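Local atomic coordinates of pyridoxamine 5-phosphate-dependent dehydrase (Escherichia coli, PDB entry 2R0T), a protein that carries out the pyridoxal phosphate-dependent removal of the C3'-hydroxyl group from GDP-4-keto-6-deoxy-D-mannose, a step in the biosynthesis of L-colitose for the lipopolysaccharide O-antigen. Residues 7-12 with 186-191; 86-91 with 334-339; 158-163 with 173-178; 213-218 with 250-255. The protein carries 1 engineered substitution. One frame throughout, in Å; residues are numbered along the deposited sequence.

Contact 1: residues 7-12 with 186-191; sequences PLASST and SFYSKH. Engineered in segment 186-191: Lys190 (natural residue His). With PGU (N-({3-hydroxy-2-methyl-5-[(phosphonooxy)methyl]pyridin-4-yl}methyl)-L-glutamic acid), chain C.
Tyr188 lays its ring against the N-terminal run 7-12, its CE2 coming within 4.2 Å of the methyl CB of Ala9, which meets the ring obliquely. With CG anti to the backbone N (chi1 -179°), the side chain stretches away from the 187-190 turn, and the phenol oxygen OH ends 4.1 Å from the amide N of Ser11, too far for a hydrogen bond. The ring is poorly ordered, and it also packs on Thr31 of the second subunit. A second touch lies deeper, where Thr12 CG2 rests 4.1 Å from the carbonyl O of His191; the hydroxyl of Thr12 is bound by Gln264, and His191 NE2 by the carbonyl of Ser302. No hydrogen bond joins the two segments, so this is light packing.

The 186-191 loop is folded by a type I turn, closed by Lys190 N to Phe187 O at 2.9 Å. On its far side from the N-terminal run it carries the cofactor. Phe187 turns one ring face to the glutamate part of PGU, whose CD sits 3.5 Å above the ring plane, offset toward the rim; the opposite face has Tyr188 CB over its centre. Arg252 of the second subunit also packs on this ring. The engineered Lys190 (natural His), bent near its tip, has NZ bonded covalently to PGU C4A at 1.5 Å. C4A thus carries two nitrogens, NZ and the glutamate N, making the trapped geminal diamine: the lysine occupies the place of the Schiff-base lysine in the active site of fold type I aminotransferases.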
# COMPACT_ATOMS: atom_id res chain seq x y z
N PRO A 7 10.04 19.12 20.82
CA PRO A 7 9.27 18.05 20.19
C PRO A 7 10.11 16.97 19.57
O PRO A 7 11.32 17.11 19.39
CB PRO A 7 8.56 18.75 19.04
CG PRO A 7 9.38 19.97 18.75
CD PRO A 7 10.22 20.30 19.95
N LEU A 8 9.44 15.88 19.22
CA LEU A 8 10.15 14.77 18.61
C LEU A 8 10.27 15.05 17.11
O LEU A 8 11.09 14.46 16.43
CB LEU A 8 9.40 13.45 18.85
CG LEU A 8 9.57 12.74 20.20
CD1 LEU A 8 8.32 11.99 20.46
CD2 LEU A 8 10.78 11.83 20.28
N ALA A 9 9.42 15.97 16.63
CA ALA A 9 9.29 16.32 15.21
C ALA A 9 9.25 17.77 14.80
O ALA A 9 8.40 18.54 15.27
CB ALA A 9 8.03 15.69 14.69
N SER A 10 10.07 18.13 13.81
CA SER A 10 10.01 19.47 13.27
C SER A 10 9.88 19.33 11.75
O SER A 10 10.13 18.25 11.22
CB SER A 10 11.22 20.30 13.66
OG SER A 10 12.25 20.19 12.69
N SER A 11 9.42 20.39 11.08
CA SER A 11 9.24 20.37 9.62
C SER A 11 10.55 20.57 8.90
O SER A 11 11.39 21.37 9.33
CB SER A 11 8.28 21.44 9.11
OG SER A 11 7.77 21.15 7.80
N THR A 12 10.70 19.89 7.77
CA THR A 12 11.92 19.99 7.00
C THR A 12 11.70 20.88 5.79
O THR A 12 12.61 21.13 5.00
CB THR A 12 12.37 18.58 6.46
OG1 THR A 12 11.27 17.92 5.80
CG2 THR A 12 12.86 17.69 7.56
N SER A 186 10.34 8.15 3.70
CA SER A 186 10.31 9.65 3.74
C SER A 186 9.03 10.20 4.40
O SER A 186 8.50 11.27 4.06
CB SER A 186 10.54 10.30 2.39
OG SER A 186 9.83 9.54 1.45
N PHE A 187 8.55 9.44 5.38
CA PHE A 187 7.44 9.80 6.22
C PHE A 187 7.81 11.08 6.99
O PHE A 187 8.99 11.33 7.29
CB PHE A 187 7.12 8.68 7.20
CG PHE A 187 5.98 9.00 8.15
CD1 PHE A 187 4.68 9.09 7.67
CD2 PHE A 187 6.21 9.21 9.50
CE1 PHE A 187 3.63 9.38 8.53
CE2 PHE A 187 5.17 9.49 10.37
CZ PHE A 187 3.87 9.56 9.88
N TYR A 188 6.78 11.87 7.25
CA TYR A 188 6.87 13.14 7.93
C TYR A 188 8.00 13.25 8.97
O TYR A 188 8.85 14.14 8.89
CB TYR A 188 5.45 13.51 8.45
CG TYR A 188 5.43 14.83 9.16
CD1 TYR A 188 5.47 16.05 8.45
CD2 TYR A 188 5.55 14.85 10.54
CE1 TYR A 188 5.57 17.27 9.12
CE2 TYR A 188 5.69 16.06 11.21
CZ TYR A 188 5.70 17.27 10.50
OH TYR A 188 5.81 18.45 11.19
N SER A 189 8.05 12.31 9.91
CA SER A 189 9.01 12.31 11.03
C SER A 189 10.43 11.85 10.79
O SER A 189 11.30 11.98 11.69
CB SER A 189 8.42 11.47 12.15
OG SER A 189 8.29 10.12 11.74
N LYS A 190 10.73 11.35 9.58
CA LYS A 190 12.04 10.85 9.15
C LYS A 190 13.16 11.89 8.73
O LYS A 190 13.07 13.07 9.09
CB LYS A 190 11.87 9.49 8.41
CG LYS A 190 10.94 8.65 9.28
CD LYS A 190 11.02 7.14 9.19
CE LYS A 190 9.79 6.46 9.78
NZ LYS A 190 10.20 5.33 10.65
N HIS A 191 14.30 11.48 8.16
CA HIS A 191 15.40 12.41 7.81
C HIS A 191 14.93 13.40 6.74
O HIS A 191 15.39 14.54 6.66
CB HIS A 191 16.73 11.69 7.47
CG HIS A 191 17.42 11.09 8.66
ND1 HIS A 191 17.08 9.86 9.19
CD2 HIS A 191 18.46 11.54 9.40
CE1 HIS A 191 17.90 9.57 10.20
NE2 HIS A 191 18.73 10.58 10.35
N1 PGU C . 10.84 0.49 9.33
C2 PGU C . 11.42 1.15 10.30
C2A PGU C . 12.62 0.50 10.94
C3 PGU C . 10.92 2.41 10.73
O3 PGU C . 11.50 3.12 11.72
C4 PGU C . 9.76 2.95 10.14
C4A PGU C . 9.18 4.26 10.62
C5 PGU C . 9.14 2.16 9.14
C6 PGU C . 9.72 0.97 8.74
C5A PGU C . 7.85 2.59 8.51
O4P PGU C . 8.07 3.44 7.44
P PGU C . 6.77 4.27 7.16
O1P PGU C . 7.15 5.24 5.95
O2P PGU C . 6.38 5.10 8.44
O3P PGU C . 5.56 3.31 6.89
N PGU C . 8.56 4.08 11.95
CA PGU C . 7.78 5.29 12.37
CB PGU C . 6.28 5.03 12.11
CG PGU C . 5.61 6.34 11.76
CD PGU C . 4.37 6.08 10.93
OE1 PGU C . 3.23 6.38 11.41
OE2 PGU C . 4.48 5.56 9.73
C PGU C . 7.98 5.54 13.89
O PGU C . 7.12 6.22 14.54
OXT PGU C . 9.00 5.03 14.50

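Contact 2: residues 86-91 with 334-339; sequences PAVSWS and PIVTGN. With PGU (N-({3-hydroxy-2-methyl-5-[(phosphonooxy)methyl]pyridin-4-yl}methyl)-L-glutamic acid), chain C.
The cofactor pocket is walled on one side by Trp90, and the loop 334-339 backs the backbone that carries it. One face of the indole lies over PGU, with the glutamate CB 3.5 Å above the ring plane toward the rim, while the opposite face has Ser91 OG above it. Across the contact, Thr337 CG2 approaches the benzo part of the ring obliquely, 3.2 Å from Trp90 CE3, a distance short for two carbons. The same threonine has its hydroxyl in the crowded position between backbone N and carbonyl carbon (chi1 78°), where OG1 donates to Ser89 O at 3.2 Å, tilted 28° from the carbonyl plane.

Segment 86-91 is the connection leaving the C-terminal end of strand 82-86 in the large central sheet for helix 91-99, a common place for cofactor-binding residues in fold type I enzymes. Its partner makes a type II' turn, Ile335 to Gly338, with Val336 at positive phi and Gly338 N bonded to Ile335 O at 2.7 Å. At the tip of that turn, Val336 CG1 presses on the Ser89-Trp90 peptide, 3.5 Å from Ser89 C; the amide N of Trp90 is buried beneath it without a polar partner. Val88 CG1 spans between Val336 CB, at 4.1 Å, and the carbonyl O of Gly338, at 3.7 Å. Phe244 of the second subunit meets Trp90 edge-to-face and also packs on Thr337.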
# COMPACT_ATOMS: atom_id res chain seq x y z
N PRO A 86 16.23 -8.89 14.56
CA PRO A 86 16.49 -8.40 15.91
C PRO A 86 15.13 -8.15 16.59
O PRO A 86 14.09 -8.01 15.92
CB PRO A 86 17.18 -7.06 15.68
CG PRO A 86 16.71 -6.63 14.29
CD PRO A 86 16.45 -7.86 13.51
N ALA A 87 15.15 -8.10 17.91
CA ALA A 87 13.93 -7.94 18.69
C ALA A 87 13.31 -6.55 18.80
O ALA A 87 12.19 -6.42 19.29
CB ALA A 87 14.16 -8.47 20.06
N VAL A 88 14.05 -5.53 18.38
CA VAL A 88 13.63 -4.13 18.44
C VAL A 88 13.62 -3.49 17.05
O VAL A 88 14.66 -3.47 16.38
CB VAL A 88 14.56 -3.29 19.36
CG1 VAL A 88 14.07 -1.83 19.44
CG2 VAL A 88 14.59 -3.90 20.76
N SER A 89 12.44 -3.03 16.63
CA SER A 89 12.24 -2.34 15.35
C SER A 89 10.78 -1.96 15.30
O SER A 89 10.02 -2.35 16.20
CB SER A 89 12.52 -3.32 14.19
OG SER A 89 12.63 -2.60 12.98
N TRP A 90 10.39 -1.27 14.23
CA TRP A 90 9.00 -0.97 13.92
C TRP A 90 8.22 -2.25 13.51
O TRP A 90 8.75 -3.27 12.97
CB TRP A 90 8.92 0.04 12.77
CG TRP A 90 7.54 0.59 12.60
CD1 TRP A 90 6.70 0.46 11.53
CD2 TRP A 90 6.83 1.31 13.59
NE1 TRP A 90 5.49 1.10 11.80
CE2 TRP A 90 5.57 1.62 13.06
CE3 TRP A 90 7.16 1.75 14.88
CZ2 TRP A 90 4.62 2.29 13.80
CZ3 TRP A 90 6.26 2.49 15.57
CH2 TRP A 90 4.98 2.74 15.04
N SER A 91 6.94 -2.23 13.85
CA SER A 91 6.12 -3.37 13.52
C SER A 91 6.23 -3.86 12.06
O SER A 91 6.22 -5.07 11.78
CB SER A 91 4.65 -3.07 13.88
OG SER A 91 4.08 -2.06 13.05
N PRO A 334 9.02 5.59 23.92
CA PRO A 334 9.87 4.43 24.14
C PRO A 334 10.92 4.40 23.02
O PRO A 334 10.82 5.13 22.05
CB PRO A 334 8.93 3.23 23.92
CG PRO A 334 7.69 3.75 23.34
CD PRO A 334 7.61 5.21 23.78
N ILE A 335 11.90 3.52 23.10
CA ILE A 335 12.87 3.50 22.03
C ILE A 335 12.22 2.66 20.97
O ILE A 335 12.03 1.46 21.18
CB ILE A 335 14.21 2.86 22.49
CG1 ILE A 335 14.95 3.83 23.41
CG2 ILE A 335 15.10 2.51 21.30
CD1 ILE A 335 15.99 3.18 24.27
N VAL A 336 11.98 3.29 19.81
CA VAL A 336 11.34 2.64 18.66
C VAL A 336 10.04 2.11 19.24
O VAL A 336 9.25 2.90 19.68
CB VAL A 336 12.19 1.49 18.05
CG1 VAL A 336 11.50 1.08 16.80
CG2 VAL A 336 13.55 2.05 17.73
N THR A 337 9.85 0.80 19.33
CA THR A 337 8.64 0.33 20.01
C THR A 337 8.96 -0.56 21.22
O THR A 337 8.11 -1.27 21.70
CB THR A 337 7.70 -0.37 19.05
OG1 THR A 337 8.17 -1.71 18.79
CG2 THR A 337 7.64 0.45 17.77
N GLY A 338 10.19 -0.50 21.72
CA GLY A 338 10.56 -1.33 22.86
C GLY A 338 10.77 -2.74 22.36
O GLY A 338 10.99 -2.95 21.18
N ASN A 339 10.57 -3.71 23.24
CA ASN A 339 10.75 -5.12 22.89
C ASN A 339 9.53 -5.60 22.11
O ASN A 339 8.44 -5.63 22.65
CB ASN A 339 10.87 -5.95 24.19
CG ASN A 339 11.00 -7.43 23.90
OD1 ASN A 339 11.21 -7.81 22.77
ND2 ASN A 339 10.83 -8.27 24.92
N1 PGU C . 10.84 0.49 9.33
C2 PGU C . 11.42 1.15 10.30
C2A PGU C . 12.62 0.50 10.94
C3 PGU C . 10.92 2.41 10.73
O3 PGU C . 11.50 3.12 11.72
C4 PGU C . 9.76 2.95 10.14
C4A PGU C . 9.18 4.26 10.62
C5 PGU C . 9.14 2.16 9.14
C6 PGU C . 9.72 0.97 8.74
C5A PGU C . 7.85 2.59 8.51
O4P PGU C . 8.07 3.44 7.44
P PGU C . 6.77 4.27 7.16
O1P PGU C . 7.15 5.24 5.95
O2P PGU C . 6.38 5.10 8.44
O3P PGU C . 5.56 3.31 6.89
N PGU C . 8.56 4.08 11.95
CA PGU C . 7.78 5.29 12.37
CB PGU C . 6.28 5.03 12.11
CG PGU C . 5.61 6.34 11.76
CD PGU C . 4.37 6.08 10.93
OE1 PGU C . 3.23 6.38 11.41
OE2 PGU C . 4.48 5.56 9.73
C PGU C . 7.98 5.54 13.89
O PGU C . 7.12 6.22 14.54
OXT PGU C . 9.00 5.03 14.50

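Contact 3: residues 158-163 with 173-178; sequences LLEDNC and KCAGTF. With PGU (N-({3-hydroxy-2-methyl-5-[(phosphonooxy)methyl]pyridin-4-yl}methyl)-L-glutamic acid), chain C.
Glu160 reaches across from its strand, with CG anti to the carbonyl carbon (chi1 -63°) and the chain extended beyond it, and puts its carboxylate into the 174-177 turn. Gly176 N donates to Glu160 OE1 over a short 2.5 Å, with an N-H...O angle of 147°, from 36° above the carboxylate plane. Phe178 N makes a weak, strongly bent bond to Glu160 OE2 at 2.6 Å, and OE2 lies near the plane of the Phe178 ring at its edge. The buried carboxylate is gripped further by Gly179 N on OE2 and by Asn136 ND2 on OE1, fixing its rotation.

Beside it, Asn162 lays its amide along Ala175, OD1 being 3.5 Å from the methyl CB; that oxygen is held by Asn136, so one asparagine positions both Glu160 and Asn162. Farther back along the strand, Leu158 CD2 packs 3.9 Å from the carbonyl O of Phe178.

The receiving loop is a type II turn from Cys174 to Thr177, with Gly176 at positive phi. Cys174 O takes two donors, the amide N and the hydroxyl OG1 of Thr177, the latter at 2.6 Å in the carbonyl plane on a lone pair.

On the other side of the strand, Asp161 points to the cofactor, OD2 lying 2.6 Å from PGU N1. Its OD1 accepts from Cys163 N at 2.8 Å, an Asx turn, while Thr93 and Asn62 bind OD2. Cys163 CB sits against the pyridine ring. An aspartate facing the pyridine nitrogen from a strand of the central sheet is a hallmark of the fold type I, aspartate aminotransferase-like active site.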
# COMPACT_ATOMS: atom_id res chain seq x y z
N LEU A 158 21.36 -10.92 2.76
CA LEU A 158 21.41 -9.85 3.74
C LEU A 158 20.43 -8.74 3.30
O LEU A 158 20.40 -8.34 2.15
CB LEU A 158 22.83 -9.34 3.89
CG LEU A 158 22.85 -8.11 4.79
CD1 LEU A 158 22.61 -8.53 6.24
CD2 LEU A 158 24.16 -7.44 4.63
N LEU A 159 19.64 -8.24 4.23
CA LEU A 159 18.65 -7.25 3.85
C LEU A 159 18.75 -6.16 4.88
O LEU A 159 19.20 -6.44 5.97
CB LEU A 159 17.26 -7.86 4.00
CG LEU A 159 16.93 -8.99 3.03
CD1 LEU A 159 15.51 -9.40 3.22
CD2 LEU A 159 16.99 -8.44 1.66
N GLU A 160 18.35 -4.93 4.55
CA GLU A 160 18.37 -3.86 5.53
C GLU A 160 17.07 -3.09 5.55
O GLU A 160 16.67 -2.56 4.50
CB GLU A 160 19.43 -2.78 5.19
CG GLU A 160 20.90 -3.24 5.18
CD GLU A 160 21.85 -2.12 4.75
OE1 GLU A 160 22.03 -1.16 5.55
OE2 GLU A 160 22.34 -2.16 3.59
N ASP A 161 16.49 -2.92 6.75
CA ASP A 161 15.44 -1.91 6.94
C ASP A 161 16.24 -0.65 7.43
O ASP A 161 16.85 -0.61 8.52
CB ASP A 161 14.39 -2.32 7.96
CG ASP A 161 13.38 -1.21 8.22
OD1 ASP A 161 13.56 -0.03 7.85
OD2 ASP A 161 12.38 -1.53 8.88
N ASN A 162 16.35 0.34 6.54
CA ASN A 162 17.10 1.55 6.84
C ASN A 162 16.12 2.70 6.99
O ASN A 162 16.41 3.83 6.60
CB ASN A 162 18.06 1.87 5.68
CG ASN A 162 19.23 2.66 6.14
OD1 ASN A 162 19.83 2.35 7.17
ND2 ASN A 162 19.52 3.75 5.41
N CYS A 163 14.92 2.41 7.48
CA CYS A 163 13.94 3.49 7.55
C CYS A 163 14.23 4.61 8.53
O CYS A 163 13.62 5.69 8.48
CB CYS A 163 12.56 2.90 7.76
SG CYS A 163 12.03 2.10 6.21
N LYS A 173 30.53 3.69 2.99
CA LYS A 173 29.40 3.17 2.23
C LYS A 173 28.15 3.51 2.99
O LYS A 173 28.12 3.57 4.23
CB LYS A 173 29.53 1.68 1.95
CG LYS A 173 28.45 1.10 1.05
CD LYS A 173 28.80 -0.38 0.73
CE LYS A 173 27.82 -1.06 -0.25
NZ LYS A 173 27.87 -0.46 -1.64
N CYS A 174 27.15 3.83 2.20
CA CYS A 174 25.87 4.23 2.73
C CYS A 174 25.08 3.04 3.25
O CYS A 174 24.93 2.02 2.58
CB CYS A 174 25.12 4.87 1.60
SG CYS A 174 25.57 6.61 1.39
N ALA A 175 24.56 3.18 4.47
CA ALA A 175 23.74 2.15 5.08
C ALA A 175 22.56 2.00 4.11
O ALA A 175 22.16 2.97 3.47
CB ALA A 175 23.26 2.65 6.51
N GLY A 176 22.02 0.80 3.97
CA GLY A 176 20.91 0.63 3.03
C GLY A 176 21.42 -0.04 1.77
O GLY A 176 20.66 -0.68 1.03
N THR A 177 22.72 0.13 1.51
CA THR A 177 23.29 -0.41 0.29
C THR A 177 24.15 -1.63 0.53
O THR A 177 24.69 -2.21 -0.40
CB THR A 177 24.07 0.62 -0.48
OG1 THR A 177 25.24 0.97 0.26
CG2 THR A 177 23.22 1.85 -0.77
N PHE A 178 24.26 -2.02 1.78
CA PHE A 178 24.96 -3.24 2.09
C PHE A 178 24.10 -4.48 1.74
O PHE A 178 24.65 -5.47 1.29
CB PHE A 178 25.25 -3.25 3.57
CG PHE A 178 26.26 -2.24 3.95
CD1 PHE A 178 25.87 -1.00 4.41
CD2 PHE A 178 27.61 -2.50 3.78
CE1 PHE A 178 26.83 -0.03 4.74
CE2 PHE A 178 28.59 -1.55 4.13
CZ PHE A 178 28.20 -0.29 4.59
N1 PGU C . 10.84 0.49 9.33
C2 PGU C . 11.42 1.15 10.30
C2A PGU C . 12.62 0.50 10.94
C3 PGU C . 10.92 2.41 10.73
O3 PGU C . 11.50 3.12 11.72
C4 PGU C . 9.76 2.95 10.14
C4A PGU C . 9.18 4.26 10.62
C5 PGU C . 9.14 2.16 9.14
C6 PGU C . 9.72 0.97 8.74
C5A PGU C . 7.85 2.59 8.51
O4P PGU C . 8.07 3.44 7.44
P PGU C . 6.77 4.27 7.16
O1P PGU C . 7.15 5.24 5.95
O2P PGU C . 6.38 5.10 8.44
O3P PGU C . 5.56 3.31 6.89
N PGU C . 8.56 4.08 11.95
CA PGU C . 7.78 5.29 12.37
CB PGU C . 6.28 5.03 12.11
CG PGU C . 5.61 6.34 11.76
CD PGU C . 4.37 6.08 10.93
OE1 PGU C . 3.23 6.38 11.41
OE2 PGU C . 4.48 5.56 9.73
C PGU C . 7.98 5.54 13.89
O PGU C . 7.12 6.22 14.54
OXT PGU C . 9.00 5.03 14.50

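Contact 4: residues 213-218 with 250-255; sequences CIRAHG and NVRPLE. With PGU (N-({3-hydroxy-2-methyl-5-[(phosphonooxy)methyl]pyridin-4-yl}methyl)-L-glutamic acid), chain D.
Where helix 205-214 runs out, the backbone of 213-218 meets that of 250-255 in a single beta bridge, Ala216 against Asn250, sealed by a nearly straight bond from Val251 N to Arg215 O (2.8 Å, 171°). Beyond it, His217 and Asn250 run side by side, pointing the same way, with His217 CE1 3.5 Å from Asn250 CB. Arg252 crosses His217 at about a right angle: NE2 lies over one face of the guanidinium, whose plane is 70° from the imidazole, but His217 NE2 and Arg252 NH1 are not hydrogen-bonded.

All three tips converge on PGU of chain D, in the active site of the second subunit, so this loop completes its neighbour's pocket, as in the dimers of fold type I aminotransferases. The guanidinium grips the glutamate side-chain carboxylate with two nitrogens, NH1 to OE2 at 2.9 Å and NH2 to OE1 at a very short 2.5 Å; the rotation about CG-CD (chi3 -67°) bends the arginine toward it. His217 NE2 adds a weak bond to OE1, and Asn250 ND2 donates to the phosphate O3P at 2.9 Å. Glu196 of the second subunit holds both Arg252 NE and Asn250 ND2.

Behind this front, Ala216 CB supports the arginine stem, 3.9 Å from Arg252 CG. Arg215 runs the other way along Val251 and Pro253 to a salt bridge with Glu40.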
# COMPACT_ATOMS: atom_id res chain seq x y z
N CYS A 213 7.38 -4.19 -11.31
CA CYS A 213 6.17 -4.91 -11.64
C CYS A 213 5.20 -5.08 -10.43
O CYS A 213 3.98 -4.81 -10.55
CB CYS A 213 6.64 -6.25 -12.27
SG CYS A 213 5.33 -7.39 -12.80
N ILE A 214 5.69 -5.57 -9.29
CA ILE A 214 4.76 -5.82 -8.19
C ILE A 214 4.33 -4.54 -7.49
O ILE A 214 3.40 -4.53 -6.69
CB ILE A 214 5.28 -6.88 -7.21
CG1 ILE A 214 6.60 -6.42 -6.56
CG2 ILE A 214 5.27 -8.26 -7.91
CD1 ILE A 214 7.14 -7.33 -5.42
N ARG A 215 5.01 -3.43 -7.82
CA ARG A 215 4.64 -2.11 -7.25
C ARG A 215 3.33 -1.64 -7.86
O ARG A 215 2.60 -0.84 -7.27
CB ARG A 215 5.69 -1.00 -7.50
CG ARG A 215 5.18 0.48 -7.31
CD ARG A 215 6.29 1.52 -7.54
NE ARG A 215 6.64 1.76 -8.95
CZ ARG A 215 7.59 2.59 -9.39
NH1 ARG A 215 8.29 3.34 -8.54
NH2 ARG A 215 7.83 2.67 -10.70
N ALA A 216 3.01 -2.12 -9.04
CA ALA A 216 1.84 -1.59 -9.65
C ALA A 216 1.12 -2.60 -10.46
O ALA A 216 1.40 -2.67 -11.64
CB ALA A 216 2.25 -0.46 -10.61
N HIS A 217 0.14 -3.27 -9.86
CA HIS A 217 -0.75 -4.16 -10.58
C HIS A 217 -0.21 -5.45 -11.15
O HIS A 217 -1.00 -6.20 -11.76
CB HIS A 217 -1.49 -3.37 -11.67
CG HIS A 217 -2.14 -2.12 -11.16
ND1 HIS A 217 -3.21 -2.15 -10.28
CD2 HIS A 217 -1.88 -0.81 -11.38
CE1 HIS A 217 -3.55 -0.91 -9.96
NE2 HIS A 217 -2.77 -0.08 -10.62
N GLY A 218 1.09 -5.74 -10.94
CA GLY A 218 1.70 -6.98 -11.49
C GLY A 218 1.84 -6.94 -13.02
O GLY A 218 2.04 -7.98 -13.66
N ASN A 250 -0.75 -2.30 -5.77
CA ASN A 250 -0.67 -0.95 -6.33
C ASN A 250 -0.20 -0.14 -5.11
O ASN A 250 -0.96 0.10 -4.18
CB ASN A 250 -1.98 -0.39 -6.89
CG ASN A 250 -1.92 1.09 -7.05
OD1 ASN A 250 -0.88 1.68 -6.79
ND2 ASN A 250 -3.02 1.72 -7.43
N VAL A 251 1.11 0.08 -5.04
CA VAL A 251 1.79 0.86 -3.97
C VAL A 251 2.63 2.02 -4.54
O VAL A 251 3.67 2.43 -4.01
CB VAL A 251 2.58 0.04 -2.94
CG1 VAL A 251 1.62 -0.88 -2.21
CG2 VAL A 251 3.80 -0.70 -3.52
N ARG A 252 2.12 2.55 -5.64
CA ARG A 252 2.71 3.68 -6.35
C ARG A 252 2.65 4.91 -5.46
O ARG A 252 1.61 5.16 -4.77
CB ARG A 252 1.87 4.01 -7.62
CG ARG A 252 1.69 2.87 -8.66
CD ARG A 252 0.93 3.33 -9.95
NE ARG A 252 -0.47 3.68 -9.69
CZ ARG A 252 -1.51 3.33 -10.43
NH1 ARG A 252 -1.27 2.67 -11.56
NH2 ARG A 252 -2.76 3.66 -10.08
N PRO A 253 3.73 5.70 -5.53
CA PRO A 253 3.79 7.00 -4.83
C PRO A 253 3.15 8.05 -5.74
O PRO A 253 3.06 7.87 -6.96
CB PRO A 253 5.29 7.31 -4.73
CG PRO A 253 6.02 6.28 -5.65
CD PRO A 253 4.98 5.37 -6.27
N LEU A 254 2.66 9.13 -5.12
CA LEU A 254 2.08 10.21 -5.90
C LEU A 254 3.17 11.13 -6.47
O LEU A 254 4.25 11.32 -5.88
CB LEU A 254 1.15 11.00 -5.00
CG LEU A 254 -0.09 10.23 -4.57
CD1 LEU A 254 -0.78 11.16 -3.63
CD2 LEU A 254 -0.95 9.93 -5.82
N GLU A 255 2.91 11.68 -7.65
CA GLU A 255 3.88 12.54 -8.31
C GLU A 255 4.50 13.60 -7.35
O GLU A 255 5.73 13.73 -7.21
CB GLU A 255 3.19 13.10 -9.57
CG GLU A 255 4.02 13.57 -10.73
CD GLU A 255 5.21 12.71 -11.05
OE1 GLU A 255 5.35 11.63 -10.44
OE2 GLU A 255 6.04 13.13 -11.89
N1 PGU D . -10.65 -3.13 -9.04
C2 PGU D . -11.36 -2.79 -10.10
C2A PGU D . -12.57 -3.61 -10.47
C3 PGU D . -11.06 -1.69 -10.90
O3 PGU D . -11.85 -1.38 -11.95
C4 PGU D . -9.97 -0.88 -10.65
C4A PGU D . -9.70 0.36 -11.55
C5 PGU D . -9.17 -1.35 -9.52
C6 PGU D . -9.57 -2.44 -8.75
C5A PGU D . -7.88 -0.71 -9.07
O4P PGU D . -8.14 0.19 -8.00
P PGU D . -7.00 1.33 -8.01
O1P PGU D . -7.64 2.59 -7.22
O2P PGU D . -6.65 1.71 -9.54
O3P PGU D . -5.70 0.75 -7.30
N PGU D . -8.81 -0.05 -12.67
CA PGU D . -8.22 0.94 -13.27
CB PGU D . -6.71 0.87 -12.95
CG PGU D . -6.19 2.27 -12.64
CD PGU D . -4.79 2.16 -12.04
OE1 PGU D . -4.63 2.19 -10.76
OE2 PGU D . -3.78 2.06 -12.81
C PGU D . -8.40 0.71 -14.76
O PGU D . -7.60 1.25 -15.60
OXT PGU D . -9.32 -0.09 -15.16

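From the N terminus, contact 1 opens at 7-12 and contact 2 at 86-91. Contact 3 closes within both loops, joining strand 157-161 to the turn after strand 173-174. Contact 1 closes at 186-191, tying the run before helix 15-27 to the loop beyond strand 181-185, and so crosses contact 2, which closes only at 334-339, joining the loop after strand 82-86 to the one before helix 344-347. Contact 4 follows contact 1 in series, within contact 2, and joins helix 205-214 to the loop before helix 255-286. Contacts 1, 2 and 3 all touch PGU of chain C, Lys190 CD coming 3.1 Å from Cys163 O, whereas contact 4 reaches PGU of chain D.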